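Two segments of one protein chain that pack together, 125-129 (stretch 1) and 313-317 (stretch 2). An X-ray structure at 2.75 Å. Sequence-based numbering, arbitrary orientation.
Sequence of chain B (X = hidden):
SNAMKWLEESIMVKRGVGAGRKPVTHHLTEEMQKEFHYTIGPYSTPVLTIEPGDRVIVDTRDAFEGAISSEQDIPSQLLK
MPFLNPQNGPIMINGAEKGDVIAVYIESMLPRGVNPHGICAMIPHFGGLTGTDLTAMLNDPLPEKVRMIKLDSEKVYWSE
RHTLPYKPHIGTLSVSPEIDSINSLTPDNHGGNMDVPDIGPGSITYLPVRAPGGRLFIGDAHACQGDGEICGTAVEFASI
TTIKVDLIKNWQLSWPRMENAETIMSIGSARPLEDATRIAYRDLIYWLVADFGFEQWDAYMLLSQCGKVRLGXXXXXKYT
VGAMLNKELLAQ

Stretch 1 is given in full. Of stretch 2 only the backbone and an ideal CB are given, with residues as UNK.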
# COMPACT_ATOMS: atom_id res chain seq x y z
N HIS B 125 18.28 4.78 -7.72
CA HIS B 125 17.44 3.77 -7.08
C HIS B 125 17.04 4.13 -5.64
O HIS B 125 16.79 3.24 -4.81
CB HIS B 125 18.11 2.39 -7.14
CG HIS B 125 18.54 2.01 -8.52
ND1 HIS B 125 17.64 1.60 -9.49
CD2 HIS B 125 19.76 1.97 -9.10
CE1 HIS B 125 18.29 1.34 -10.61
NE2 HIS B 125 19.58 1.54 -10.40
N PHE B 126 16.97 5.43 -5.36
CA PHE B 126 16.58 5.91 -4.04
C PHE B 126 15.90 7.27 -4.16
O PHE B 126 16.44 8.20 -4.73
CB PHE B 126 17.79 5.97 -3.13
CG PHE B 126 17.45 6.33 -1.71
CD1 PHE B 126 16.88 5.38 -0.85
CD2 PHE B 126 17.71 7.60 -1.21
CE1 PHE B 126 16.58 5.71 0.46
CE2 PHE B 126 17.41 7.93 0.10
CZ PHE B 126 16.84 6.98 0.94
N GLY B 127 14.68 7.36 -3.62
CA GLY B 127 13.89 8.58 -3.66
C GLY B 127 12.41 8.28 -3.74
O GLY B 127 12.00 7.13 -3.91
N GLY B 128 11.61 9.33 -3.64
CA GLY B 128 10.15 9.22 -3.68
C GLY B 128 9.54 9.06 -5.05
O GLY B 128 8.53 8.37 -5.17
N LEU B 129 10.12 9.69 -6.07
CA LEU B 129 9.60 9.63 -7.45
C LEU B 129 10.47 8.81 -8.40
O LEU B 129 10.68 9.18 -9.56
CB LEU B 129 9.40 11.05 -8.00
CG LEU B 129 8.45 11.97 -7.21
CD1 LEU B 129 8.36 13.33 -7.89
CD2 LEU B 129 7.06 11.37 -7.07
N UNK B 313 8.99 11.49 6.02
CA UNK B 313 9.72 10.98 4.87
C UNK B 313 8.84 10.01 4.12
O UNK B 313 7.94 9.42 4.70
CB UNK B 313 11.03 10.31 5.29
N UNK B 314 9.08 9.86 2.84
CA UNK B 314 8.32 8.89 2.06
C UNK B 314 9.34 8.26 1.12
O UNK B 314 9.01 7.87 0.02
CB UNK B 314 7.15 9.53 1.31
N UNK B 315 10.56 8.12 1.62
CA UNK B 315 11.68 7.57 0.85
C UNK B 315 12.45 6.44 1.55
O UNK B 315 12.98 5.55 0.90
CB UNK B 315 12.66 8.70 0.52
N UNK B 316 12.51 6.49 2.87
CA UNK B 316 13.27 5.51 3.65
C UNK B 316 12.56 4.14 3.68
O UNK B 316 11.39 4.05 3.31
CB UNK B 316 13.48 6.03 5.08
N UNK B 317 13.27 3.06 4.10
CA UNK B 317 12.68 1.70 4.17
C UNK B 317 11.26 1.67 4.75
O UNK B 317 10.47 0.79 4.42
CB UNK B 317 13.58 0.80 5.02

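Position 313 begins the second stretch beyond the reach of the first: its ideal CB has nothing of stretch 1 within 5.5 Å. Stretch 1 therefore does not settle the choice, and the extended backbone, with phi/psi of -121/154, excludes little. One local clue is that the amide nitrogens of 315 and 316 lie where a short side chain carrying an acceptor could meet them. The residue is Asn313. Its OD1 accepts two hydrogen bonds, one from the backbone N of 315, with N to Asn313 OD1 at 3.2 Å, and one from the backbone N of 316, with N to Asn313 OD1 at 3.1 Å, tying the turn together; ND2 is bonded elsewhere in the structure.

At position 314 CA-to-CB points sideways, and again no atom of stretch 1 lies within 5.5 Å of the ideal CB. A short side chain would therefore miss stretch 1; a long, flexible one could bend back to the backbone of Gly128. Methionine or the aliphatic part of a lysine might be considered. The residue is Met314, present as selenomethionine. Its three chi angles fall between the usual wells, and its terminal CE comes to 3.7 Å from Gly128 O, a van der Waals contact.

Position 315 faces stretch 1 most directly. Its CB points toward the glycine pair, 4.3 Å from both Gly127 C and Gly128 N, and lies 4.5 Å from Phe126 CZ. At these distances a short branch already reaches the glycine backbone, which suits a compact beta-branched residue: valine or isoleucine, or threonine if its hydroxyl finds a partner. The residue is Val315. Its CG1 packs against the glycine backbone, 3.3 Å from Gly128 N and 3.7 Å from Gly127 C, while CG2 lies 4.3 Å from Phe126 CZ. A water links the backbones here, its O accepting from Gly127 N at 3.3 Å and donating to Val315 O at 2.5 Å.

At position 316 CA-to-CB points away, although the CB is still 5.4 Å from Phe126 CZ. A side chain that curls back could reach the ring, whose edge carries slightly positive hydrogens and can receive an oxygen; aspartate, asparagine or perhaps serine would be plausible. The residue is Asp316, and its OD1 sits near the ring plane at the edge, 3.7 Å from Phe126 CZ.

At position 317 CA-to-CB points sideways and there is no contact. Its phi of -44° is compatible with proline among others, and the residue is Pro317.

Stretch 2, residues 313-317: NMVDP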
# COMPACT_ATOMS: atom_id res chain seq x y z
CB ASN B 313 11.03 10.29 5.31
CG ASN B 313 10.84 8.83 5.71
OD1 ASN B 313 10.64 7.97 4.86
ND2 ASN B 313 11.00 8.54 7.00
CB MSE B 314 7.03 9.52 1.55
CG MSE B 314 6.94 10.14 0.17
SE MSE B 314 5.35 9.37 -0.69
CE MSE B 314 6.30 8.59 -2.23
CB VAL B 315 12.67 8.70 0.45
CG1 VAL B 315 11.95 9.78 -0.34
CG2 VAL B 315 13.35 9.33 1.66
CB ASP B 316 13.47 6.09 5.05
CG ASP B 316 14.24 7.43 5.03
OD1 ASP B 316 15.24 7.55 4.27
OD2 ASP B 316 13.87 8.34 5.79
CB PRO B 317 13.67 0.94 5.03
CG PRO B 317 14.97 1.57 4.68
CD PRO B 317 14.69 3.03 4.50
O HOH W 1 13.08 5.31 -1.61
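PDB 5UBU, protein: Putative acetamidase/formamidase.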